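Local coordinates for flocculation protein FLO11 (Saccharomyces cerevisiae, PDB 4UYT) that mediates homotypic cell-cell adhesion in yeast flocculation and contributes to biofilm formation, here through the Flo11 domain near the N-terminus of the much longer protein, at residues Asn28-Thr33 and Asn93-Thr98; Tyr32-Thr37 and Pro117-Gln122; Asn45-Thr50 and Cys112-Pro117; Val79-Tyr84 and Phe97-Glu102. All blocks are in the same frame, centred on the assembly; numbering follows the deposited sequence.

Contact 1: residues Asn28-Thr33 and Asn93-Thr98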
# COMPACT_ATOMS: atom_id res chain seq x y z
N ASN A 28 -4.05 -13.61 12.40
CA ASN A 28 -3.81 -12.90 13.65
C ASN A 28 -3.01 -11.62 13.46
O ASN A 28 -2.24 -11.22 14.33
CB ASN A 28 -3.12 -13.84 14.65
CG ASN A 28 -3.10 -13.27 16.05
OD1 ASN A 28 -4.07 -12.66 16.51
ND2 ASN A 28 -2.00 -13.49 16.74
N ILE A 29 -3.19 -10.96 12.32
CA ILE A 29 -2.58 -9.66 12.06
C ILE A 29 -3.59 -8.58 12.43
O ILE A 29 -4.76 -8.67 12.07
CB ILE A 29 -2.17 -9.48 10.58
CG1 ILE A 29 -1.13 -10.54 10.16
CG2 ILE A 29 -1.57 -8.10 10.32
CD1 ILE A 29 -1.00 -10.71 8.67
N MET A 30 -3.15 -7.54 13.13
CA MET A 30 -4.03 -6.40 13.40
C MET A 30 -4.54 -5.83 12.09
O MET A 30 -3.82 -5.78 11.10
CB MET A 30 -3.28 -5.32 14.17
CG MET A 30 -4.14 -4.12 14.54
SD MET A 30 -3.23 -2.82 15.37
CE MET A 30 -2.27 -2.17 14.01
N GLN A 31 -5.78 -5.39 12.08
CA GLN A 31 -6.33 -4.79 10.89
C GLN A 31 -5.66 -3.47 10.52
O GLN A 31 -5.44 -2.60 11.36
CB GLN A 31 -7.81 -4.57 11.03
CG GLN A 31 -8.59 -5.88 11.09
CD GLN A 31 -10.02 -5.69 11.52
OE1 GLN A 31 -10.54 -4.56 11.60
NE2 GLN A 31 -10.68 -6.79 11.77
N TYR A 32 -5.35 -3.33 9.24
CA TYR A 32 -4.89 -2.07 8.63
C TYR A 32 -5.82 -1.77 7.45
O TYR A 32 -6.40 -2.67 6.87
CB TYR A 32 -3.46 -2.18 8.08
CG TYR A 32 -2.39 -2.34 9.12
CD1 TYR A 32 -2.20 -3.56 9.78
CD2 TYR A 32 -1.49 -1.30 9.39
CE1 TYR A 32 -1.19 -3.72 10.70
CE2 TYR A 32 -0.48 -1.45 10.32
CZ TYR A 32 -0.34 -2.66 10.98
OH TYR A 32 0.68 -2.83 11.89
N THR A 33 -5.83 -0.49 7.06
CA THR A 33 -6.46 -0.03 5.84
C THR A 33 -5.45 0.72 4.99
O THR A 33 -4.47 1.27 5.48
CB THR A 33 -7.68 0.87 6.13
OG1 THR A 33 -7.25 2.02 6.87
CG2 THR A 33 -8.77 0.11 6.90
N ASN A 93 5.28 6.65 12.04
CA ASN A 93 4.21 5.92 12.73
C ASN A 93 3.82 4.77 11.81
O ASN A 93 3.23 5.01 10.79
CB ASN A 93 3.03 6.84 13.02
CG ASN A 93 1.93 6.14 13.76
OD1 ASN A 93 1.88 4.90 13.81
ND2 ASN A 93 1.02 6.93 14.34
N PRO A 94 4.14 3.51 12.17
CA PRO A 94 3.85 2.39 11.28
C PRO A 94 2.36 2.09 11.20
O PRO A 94 1.96 1.27 10.40
CB PRO A 94 4.62 1.23 11.91
CG PRO A 94 4.64 1.58 13.36
CD PRO A 94 4.77 3.08 13.43
N THR A 95 1.56 2.74 12.05
CA THR A 95 0.11 2.60 12.03
C THR A 95 -0.60 3.87 11.55
O THR A 95 -1.82 3.92 11.60
CB THR A 95 -0.42 2.12 13.40
OG1 THR A 95 -0.02 2.99 14.46
CG2 THR A 95 0.08 0.73 13.67
N ASP A 96 0.13 4.85 11.01
CA ASP A 96 -0.49 5.98 10.34
C ASP A 96 0.60 6.65 9.51
O ASP A 96 1.34 7.49 10.01
CB ASP A 96 -1.14 6.98 11.31
CG ASP A 96 -2.04 7.96 10.62
OD1 ASP A 96 -1.85 8.18 9.41
OD2 ASP A 96 -2.94 8.50 11.28
N PHE A 97 0.74 6.23 8.26
CA PHE A 97 1.81 6.74 7.42
C PHE A 97 1.34 6.92 6.01
O PHE A 97 0.35 6.37 5.58
CB PHE A 97 3.06 5.83 7.46
CG PHE A 97 2.89 4.44 6.88
CD1 PHE A 97 3.11 4.20 5.53
CD2 PHE A 97 2.52 3.35 7.70
CE1 PHE A 97 3.00 2.91 5.02
CE2 PHE A 97 2.40 2.06 7.18
CZ PHE A 97 2.64 1.86 5.83
N THR A 98 2.11 7.73 5.30
CA THR A 98 1.95 7.92 3.90
C THR A 98 3.24 7.55 3.17
O THR A 98 4.32 7.54 3.74
CB THR A 98 1.56 9.37 3.54
OG1 THR A 98 2.61 10.27 3.92
CG2 THR A 98 0.28 9.76 4.20
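M30, Y32, P94 and T95 meet in a small, largely apolar contact within one sheet of the β-sandwich, between two strands that are not neighbours: the lead-in to strand 32-43 passes the turn that starts strand 96-104. The methyl branch of T95 is its centre. M30 brings its terminal methyl to it, CE lying 3.7 Å from T95 CG2, with the two side chains at about a right angle. M30 runs out straight, CG anti to the backbone N (chi1 -178°), and bends only at its last torsion; a long, flexible thioether suits this reach. The tyrosine adds its hydroxyl end, Y32 OH being 4.0 Å from T95 CG2, while that hydroxyl is also hydrogen-bonded to Y125 OH.

The other meeting is with backbone. P94 O lies in the plane of the Y32 ring at its edge, 3.7 Å from Y32 CE2, and also in plane at the edge of the F97 ring. This buried oxygen has no hydrogen-bond partner, and the slightly positive ring edges probably give it a mild electrostatic match.

The polar atoms of T95 are held apart from the methyl. N93 OD1 accepts twice: from T95 N at 2.8 Å, above the carbonyl plane, which makes an Asx turn, and from T95 OG1, also at 2.8 Å but in that plane. T95 OG1 is bonded to I59 N as well. Strand 46-55 runs between the two segments, V53 touching Y32 and F97, while F123 and Y125 of strand 120-125 close in from the facing sheet.

Contact 2: residues Tyr32-Thr37 and Pro117-Gln122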
# COMPACT_ATOMS: atom_id res chain seq x y z
N TYR A 32 -5.35 -3.33 9.24
CA TYR A 32 -4.89 -2.07 8.63
C TYR A 32 -5.82 -1.77 7.45
O TYR A 32 -6.40 -2.67 6.87
CB TYR A 32 -3.46 -2.18 8.08
CG TYR A 32 -2.39 -2.34 9.12
CD1 TYR A 32 -2.20 -3.56 9.78
CD2 TYR A 32 -1.49 -1.30 9.39
CE1 TYR A 32 -1.19 -3.72 10.70
CE2 TYR A 32 -0.48 -1.45 10.32
CZ TYR A 32 -0.34 -2.66 10.98
OH TYR A 32 0.68 -2.83 11.89
N THR A 33 -5.83 -0.49 7.06
CA THR A 33 -6.46 -0.03 5.84
C THR A 33 -5.45 0.72 4.99
O THR A 33 -4.47 1.27 5.48
CB THR A 33 -7.68 0.87 6.13
OG1 THR A 33 -7.25 2.02 6.87
CG2 THR A 33 -8.77 0.11 6.90
N LEU A 34 -5.75 0.78 3.70
CA LEU A 34 -4.95 1.53 2.73
C LEU A 34 -5.88 2.32 1.84
O LEU A 34 -6.87 1.77 1.35
CB LEU A 34 -4.05 0.58 1.91
CG LEU A 34 -3.15 1.25 0.87
CD1 LEU A 34 -1.86 0.46 0.67
CD2 LEU A 34 -3.82 1.47 -0.47
N ASP A 35 -5.54 3.59 1.61
CA ASP A 35 -6.21 4.40 0.63
C ASP A 35 -5.15 5.01 -0.30
O ASP A 35 -4.05 5.31 0.10
CB ASP A 35 -7.01 5.52 1.32
CG ASP A 35 -8.01 6.17 0.43
OD1 ASP A 35 -8.33 5.64 -0.65
OD2 ASP A 35 -8.55 7.22 0.87
N VAL A 36 -5.52 5.20 -1.54
CA VAL A 36 -4.70 5.93 -2.53
C VAL A 36 -5.28 7.33 -2.60
O VAL A 36 -6.40 7.53 -3.05
CB VAL A 36 -4.70 5.23 -3.90
CG1 VAL A 36 -3.90 6.08 -4.89
CG2 VAL A 36 -4.14 3.82 -3.81
N THR A 37 -4.53 8.29 -2.07
CA THR A 37 -5.03 9.62 -1.88
C THR A 37 -4.72 10.62 -3.00
O THR A 37 -5.38 11.64 -3.10
CB THR A 37 -4.55 10.20 -0.55
OG1 THR A 37 -3.13 10.25 -0.55
CG2 THR A 37 -5.04 9.33 0.62
N PRO A 117 -1.02 -1.41 -10.37
CA PRO A 117 -0.40 -2.73 -10.23
C PRO A 117 -0.28 -3.04 -8.75
O PRO A 117 0.09 -2.15 -7.97
CB PRO A 117 0.98 -2.53 -10.89
CG PRO A 117 1.30 -1.06 -10.68
CD PRO A 117 -0.05 -0.36 -10.75
N ASN A 118 -0.58 -4.26 -8.35
CA ASN A 118 -0.63 -4.59 -6.94
C ASN A 118 0.78 -4.75 -6.37
O ASN A 118 1.74 -5.06 -7.06
CB ASN A 118 -1.51 -5.81 -6.74
CG ASN A 118 -2.96 -5.49 -7.01
OD1 ASN A 118 -3.64 -6.22 -7.80
ND2 ASN A 118 -3.46 -4.45 -6.44
N PHE A 119 0.85 -4.57 -5.08
CA PHE A 119 2.11 -4.61 -4.36
C PHE A 119 1.83 -5.14 -2.96
O PHE A 119 0.68 -5.38 -2.57
CB PHE A 119 2.80 -3.22 -4.36
CG PHE A 119 1.94 -2.12 -3.78
CD1 PHE A 119 1.87 -1.90 -2.43
CD2 PHE A 119 1.19 -1.29 -4.60
CE1 PHE A 119 1.06 -0.90 -1.90
CE2 PHE A 119 0.39 -0.28 -4.09
CZ PHE A 119 0.35 -0.09 -2.73
N GLN A 120 2.90 -5.29 -2.19
CA GLN A 120 2.79 -5.68 -0.80
C GLN A 120 3.56 -4.72 0.05
O GLN A 120 4.49 -4.05 -0.40
CB GLN A 120 3.27 -7.12 -0.58
CG GLN A 120 2.61 -8.13 -1.50
CD GLN A 120 3.25 -8.14 -2.86
OE1 GLN A 120 4.47 -8.20 -2.97
NE2 GLN A 120 2.44 -8.05 -3.92
N ILE A 121 3.17 -4.67 1.32
CA ILE A 121 3.89 -3.92 2.32
C ILE A 121 4.37 -4.91 3.37
O ILE A 121 3.55 -5.62 3.98
CB ILE A 121 3.04 -2.79 2.92
CG1 ILE A 121 2.44 -1.90 1.82
CG2 ILE A 121 3.89 -1.98 3.89
CD1 ILE A 121 1.65 -0.72 2.34
N GLN A 122 5.69 -4.95 3.55
CA GLN A 122 6.33 -5.91 4.43
C GLN A 122 6.66 -5.18 5.72
O GLN A 122 7.48 -4.25 5.74
CB GLN A 122 7.58 -6.46 3.76
CG GLN A 122 8.38 -7.46 4.57
CD GLN A 122 9.71 -7.77 3.90
OE1 GLN A 122 9.75 -8.19 2.75
NE2 GLN A 122 10.79 -7.53 4.60
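L34 reaches from strand 32-43 across the middle of the domain to F119, just before strand 120-125 of the facing sheet, and I121 within it. The tight part of the contact turns on one methyl. L34 CD1 sits 4.1 Å from F119 CZ and 4.1 Å from I121 CD1, so a single branch meets the CE1-CZ part of the ring and an aliphatic end at once. CG stands anti to the backbone N (chi1 -179°), which extends the leucine off its strand. F119 comes from the opposite direction, and its ring meets the methyl obliquely. The ring swings inward because its CG lies between the backbone N and the carbonyl carbon (chi1 56°). I121 contributes the end of an extended CG1 branch. Leucine and isoleucine suit a buried place because their branched ends are wholly apolar and offer methyls to several neighbours.

The rest of the pairing is loose. V36 is buried on the same strand face, yet its side chain does not touch the opposite segment. T33, D35 and T37 belong to the other face of the strand and are exposed to solvent, as their polar character fits. With the nearest CA atoms, those of L34 and I121, 10.4 Å apart, the backbones exchange nothing directly. V53 of strand 46-55 touches both L34 and I121, and L67 touches I121. Such face-to-face packing of two antiparallel sheets, with alternate residues turned inward, is typical of the β-sandwich of a fibronectin type III-like domain.

Contact 3: residues Asn45-Thr50 and Cys112-Pro117. With NA (sodium ion), chain G; NA (sodium ion), chain B.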
# COMPACT_ATOMS: atom_id res chain seq x y z
N ASN A 45 3.43 5.36 -19.14
CA ASN A 45 2.35 4.82 -18.27
C ASN A 45 2.75 4.85 -16.80
O ASN A 45 2.33 3.99 -16.01
CB ASN A 45 1.91 3.41 -18.69
CG ASN A 45 1.21 3.47 -20.01
OD1 ASN A 45 0.15 4.08 -20.11
ND2 ASN A 45 1.77 2.86 -21.02
N THR A 46 3.54 5.86 -16.47
CA THR A 46 4.10 6.02 -15.15
C THR A 46 3.30 7.06 -14.38
O THR A 46 3.06 8.18 -14.88
CB THR A 46 5.55 6.48 -15.27
OG1 THR A 46 6.25 5.53 -16.08
CG2 THR A 46 6.20 6.56 -13.92
N TYR A 47 2.91 6.69 -13.15
CA TYR A 47 2.13 7.56 -12.27
C TYR A 47 2.82 7.63 -10.94
O TYR A 47 3.33 6.64 -10.43
CB TYR A 47 0.70 6.99 -12.05
CG TYR A 47 -0.04 6.79 -13.33
CD1 TYR A 47 0.16 5.67 -14.12
CD2 TYR A 47 -0.96 7.74 -13.77
CE1 TYR A 47 -0.49 5.52 -15.30
CE2 TYR A 47 -1.64 7.57 -14.95
CZ TYR A 47 -1.40 6.45 -15.72
OH TYR A 47 -2.08 6.29 -16.88
N GLN A 48 2.78 8.84 -10.37
CA GLN A 48 3.22 9.07 -9.01
C GLN A 48 2.00 9.01 -8.12
O GLN A 48 1.05 9.78 -8.30
CB GLN A 48 3.91 10.42 -8.91
CG GLN A 48 4.50 10.67 -7.54
CD GLN A 48 5.36 11.88 -7.51
OE1 GLN A 48 4.88 12.98 -7.67
NE2 GLN A 48 6.65 11.70 -7.31
N ILE A 49 1.98 8.05 -7.19
CA ILE A 49 0.84 7.83 -6.32
C ILE A 49 1.23 8.03 -4.87
O ILE A 49 2.40 7.82 -4.52
CB ILE A 49 0.20 6.44 -6.54
CG1 ILE A 49 1.01 5.29 -5.96
CG2 ILE A 49 -0.05 6.26 -8.02
CD1 ILE A 49 0.30 3.95 -6.04
N THR A 50 0.25 8.41 -4.07
CA THR A 50 0.44 8.54 -2.66
C THR A 50 -0.58 7.60 -1.98
O THR A 50 -1.76 7.63 -2.30
CB THR A 50 0.23 9.98 -2.20
OG1 THR A 50 1.21 10.80 -2.87
CG2 THR A 50 0.41 10.12 -0.70
N CYS A 112 -10.92 3.97 -20.64
CA CYS A 112 -10.47 5.22 -20.02
C CYS A 112 -9.62 5.05 -18.78
O CYS A 112 -9.00 6.02 -18.39
CB CYS A 112 -11.64 6.13 -19.67
SG CYS A 112 -12.40 6.97 -21.06
N GLN A 113 -9.62 3.86 -18.16
CA GLN A 113 -9.09 3.68 -16.81
C GLN A 113 -8.23 2.45 -16.71
O GLN A 113 -8.48 1.47 -17.39
CB GLN A 113 -10.24 3.61 -15.82
CG GLN A 113 -11.06 4.87 -15.93
CD GLN A 113 -12.20 4.93 -15.04
OE1 GLN A 113 -13.11 4.08 -15.09
NE2 GLN A 113 -12.14 5.90 -14.11
N VAL A 114 -7.21 2.54 -15.85
CA VAL A 114 -6.24 1.48 -15.65
C VAL A 114 -6.16 1.16 -14.16
O VAL A 114 -6.30 2.04 -13.32
CB VAL A 114 -4.82 1.84 -16.18
CG1 VAL A 114 -4.69 1.57 -17.68
CG2 VAL A 114 -4.40 3.26 -15.76
N TRP A 115 -5.85 -0.09 -13.87
CA TRP A 115 -5.60 -0.58 -12.54
C TRP A 115 -4.22 -0.20 -12.05
O TRP A 115 -3.20 -0.32 -12.74
CB TRP A 115 -5.68 -2.10 -12.50
CG TRP A 115 -7.06 -2.68 -12.60
CD1 TRP A 115 -7.64 -3.25 -13.68
CD2 TRP A 115 -8.01 -2.76 -11.54
NE1 TRP A 115 -8.89 -3.69 -13.36
CE2 TRP A 115 -9.14 -3.43 -12.04
CE3 TRP A 115 -8.00 -2.38 -10.20
CZ2 TRP A 115 -10.27 -3.70 -11.25
CZ3 TRP A 115 -9.10 -2.67 -9.41
CH2 TRP A 115 -10.23 -3.32 -9.95
N MET A 116 -4.17 0.17 -10.79
CA MET A 116 -2.93 0.15 -10.05
C MET A 116 -2.32 -1.26 -10.10
O MET A 116 -3.03 -2.22 -9.82
CB MET A 116 -3.25 0.49 -8.61
CG MET A 116 -2.05 0.62 -7.69
SD MET A 116 -2.56 0.98 -6.01
CE MET A 116 -3.02 -0.65 -5.45
N PRO A 117 -1.02 -1.41 -10.37
CA PRO A 117 -0.40 -2.73 -10.23
C PRO A 117 -0.28 -3.04 -8.75
O PRO A 117 0.09 -2.15 -7.97
CB PRO A 117 0.98 -2.53 -10.89
CG PRO A 117 1.30 -1.06 -10.68
CD PRO A 117 -0.05 -0.36 -10.75
NA NA G . 0.65 11.56 -6.12
NA NA B . -10.85 -5.23 -14.81
O HOH W 1 2.28 13.30 -6.43
O HOH W 2 -12.87 -4.36 -16.14
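Y47 and I49, the inward residues of strand 46-55, close one end of the sandwich against V114 and M116, which belong to the short strand 113-115 and the loop leaving it. The two pairs act separately. At the outer one, Y47 OH lies 4.0 Å from V114 CG2, the tyrosine end meeting the methyl obliquely; the hydroxyl is also hydrogen-bonded to the backbone N of D171, so its polar end is provided for while its ring remains available for packing. At the inner one, I49 CD1 approaches M116 SD at 4.1 Å, the side chains at about a right angle. M116 has CG anti to N (chi1 -175°) and runs straight on to SD, which puts the sulfur by the isoleucine; the bend at chi3 turns only CE. W168 touches all four of these side chains, so it links the two pairs.

The outward face of strand 46-55 is different. Q48 O binds a sodium ion at 2.9 Å, and S38 OG is a further ligand. A water oxygen coordinates the same ion at 2.4 Å. That water also donates a hydrogen bond to Q48 OE1 at 2.9 Å, so one glutamine serves the site through its backbone directly and its side chain by way of water.

A second sodium lies 2.9 Å from W115 NE1, in the ring plane; an indole N-H offers no lone pair there, so this assignment is doubtful. The chemistry implies a division of labour: ring, methyl and thioether groups pack by dispersion inside, while carbonyl, hydroxyl and water oxygens hold the cation outside.

Contact 4: residues Val79-Tyr84 and Phe97-Glu102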
# COMPACT_ATOMS: atom_id res chain seq x y z
N VAL A 79 10.43 -0.06 -2.30
CA VAL A 79 10.45 1.28 -1.73
C VAL A 79 10.63 1.14 -0.24
O VAL A 79 9.72 0.77 0.49
CB VAL A 79 9.16 2.08 -2.04
CG1 VAL A 79 9.29 3.49 -1.52
CG2 VAL A 79 8.89 2.08 -3.53
N GLN A 80 11.86 1.36 0.21
CA GLN A 80 12.13 1.30 1.63
C GLN A 80 11.50 2.49 2.34
O GLN A 80 11.70 3.64 1.95
CB GLN A 80 13.64 1.28 1.88
CG GLN A 80 14.00 0.78 3.27
CD GLN A 80 13.98 -0.73 3.40
OE1 GLN A 80 14.36 -1.46 2.49
NE2 GLN A 80 13.53 -1.21 4.55
N LEU A 81 10.75 2.21 3.41
CA LEU A 81 10.12 3.28 4.21
C LEU A 81 10.80 3.46 5.55
O LEU A 81 10.91 4.57 6.04
CB LEU A 81 8.62 3.05 4.42
CG LEU A 81 7.82 2.95 3.12
CD1 LEU A 81 6.36 2.71 3.45
CD2 LEU A 81 7.98 4.18 2.24
N TYR A 82 11.27 2.36 6.13
CA TYR A 82 11.94 2.40 7.40
C TYR A 82 12.88 1.22 7.46
O TYR A 82 12.52 0.09 7.13
CB TYR A 82 10.94 2.30 8.54
CG TYR A 82 11.50 2.68 9.87
CD1 TYR A 82 11.51 4.00 10.28
CD2 TYR A 82 12.01 1.72 10.73
CE1 TYR A 82 11.99 4.36 11.52
CE2 TYR A 82 12.48 2.06 11.97
CZ TYR A 82 12.46 3.38 12.36
OH TYR A 82 12.92 3.72 13.60
N GLY A 83 14.08 1.47 7.93
CA GLY A 83 14.98 0.39 8.19
C GLY A 83 16.32 0.91 8.64
O GLY A 83 16.93 1.74 7.97
N TYR A 84 16.76 0.41 9.78
CA TYR A 84 18.06 0.74 10.30
C TYR A 84 19.17 0.29 9.35
O TYR A 84 20.14 1.02 9.07
CB TYR A 84 18.23 0.11 11.68
CG TYR A 84 17.35 0.72 12.74
CD1 TYR A 84 17.76 1.86 13.40
CD2 TYR A 84 16.11 0.18 13.08
CE1 TYR A 84 16.98 2.44 14.39
CE2 TYR A 84 15.32 0.75 14.06
CZ TYR A 84 15.76 1.88 14.71
OH TYR A 84 15.00 2.47 15.70
N PHE A 97 0.74 6.23 8.26
CA PHE A 97 1.81 6.74 7.42
C PHE A 97 1.34 6.92 6.01
O PHE A 97 0.35 6.37 5.58
CB PHE A 97 3.06 5.83 7.46
CG PHE A 97 2.89 4.44 6.88
CD1 PHE A 97 3.11 4.20 5.53
CD2 PHE A 97 2.52 3.35 7.70
CE1 PHE A 97 3.00 2.91 5.02
CE2 PHE A 97 2.40 2.06 7.18
CZ PHE A 97 2.64 1.86 5.83
N THR A 98 2.11 7.73 5.30
CA THR A 98 1.95 7.92 3.90
C THR A 98 3.24 7.55 3.17
O THR A 98 4.32 7.54 3.74
CB THR A 98 1.56 9.37 3.54
OG1 THR A 98 2.61 10.27 3.92
CG2 THR A 98 0.28 9.76 4.20
N ALA A 99 3.10 7.28 1.88
CA ALA A 99 4.25 7.04 1.02
C ALA A 99 3.88 7.47 -0.37
O ALA A 99 2.74 7.30 -0.78
CB ALA A 99 4.64 5.57 1.04
N THR A 100 4.87 7.99 -1.09
CA THR A 100 4.70 8.40 -2.49
C THR A 100 5.75 7.70 -3.33
O THR A 100 6.93 7.68 -2.98
CB THR A 100 4.81 9.94 -2.61
OG1 THR A 100 3.77 10.57 -1.84
CG2 THR A 100 4.67 10.38 -4.03
N PHE A 101 5.32 7.11 -4.43
CA PHE A 101 6.22 6.33 -5.27
C PHE A 101 5.57 6.20 -6.63
O PHE A 101 4.43 6.56 -6.82
CB PHE A 101 6.57 4.97 -4.67
CG PHE A 101 5.37 4.09 -4.40
CD1 PHE A 101 4.60 4.24 -3.24
CD2 PHE A 101 5.01 3.09 -5.28
CE1 PHE A 101 3.52 3.45 -2.99
CE2 PHE A 101 3.92 2.28 -5.01
CZ PHE A 101 3.18 2.47 -3.87
N GLU A 102 6.36 5.71 -7.59
CA GLU A 102 5.89 5.58 -8.96
C GLU A 102 5.54 4.12 -9.30
O GLU A 102 6.19 3.17 -8.89
CB GLU A 102 6.92 6.13 -9.94
CG GLU A 102 7.03 7.64 -9.86
CD GLU A 102 8.11 8.20 -10.77
OE1 GLU A 102 9.18 7.60 -10.93
OE2 GLU A 102 7.91 9.27 -11.32
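V79 and L81 from strand 79-83 pack against F97, A99 and F101 of strand 96-104, edge strand of the opposing four-stranded sheet. All the interactions across the contact are apolar. L81 does most: its CD1 is 3.7 Å from F97 CE1, and its CD2 is 3.8 Å from A99 CB. One leucine thus straddles two residues, and the small alanine gives it room to settle close to the strand. The leucine and phenylalanine side chains lie at about a right angle, the methyl coming obliquely to the ring. Further along, V79 CG2 rests 3.9 Å from F101 CB, touching the root of the phenylalanine rather than its far end. Both phenylalanines place CG between N and the carbonyl carbon (chi1 66° for F97), a torsion that points the F97 ring inward, off its own sheet. T98 and T100, pointing away between them, are exposed, in keeping with the alternation of a strand that has one wet and one dry face.

The side-chain hydrogen bond within these segments is in 79-84. Q80 NE2 donates to Y82 O at 3.1 Å with an N-H...O angle of 160°, the carbonyl being approached from above its plane. This bond bridges a classic β bulge, in which L81 and Y82 both face L67 on the adjacent strand, and the chain turns a corner at Y82.

The axes of segments 79-81 and 97-102 pass 9.2 Å apart and run nearly antiparallel, at 161°, and the contact has the alternating apolar pattern of two sheets packed face to face in a β-sandwich.

How the contacts relate
Contacts 2, 3 and 4 join the four-stranded sheet to what packs against it, while contact 1 spans two of its own strands at one end, across strand 46-55. Contact 2 lies about 2 Å from the centre of the chain; contacts 1 and 3, about 23 Å apart centre to centre, lie on opposite sides of it. Contacts 2 and 3 touch at V36 CG2 and M116 SD, 3.9 Å apart. Contacts 2 and 4 meet where F119 CE2 lies 3.9 Å from F101 CZ, rings edge-to-face. Contacts 3 and 4 are joined by probable hydrogen bonds, I49 N to F101 O at 2.9 Å among them. Contact 3 also holds Q48 of the sodium site, which S38 shares, on the outward side of strand 46-55.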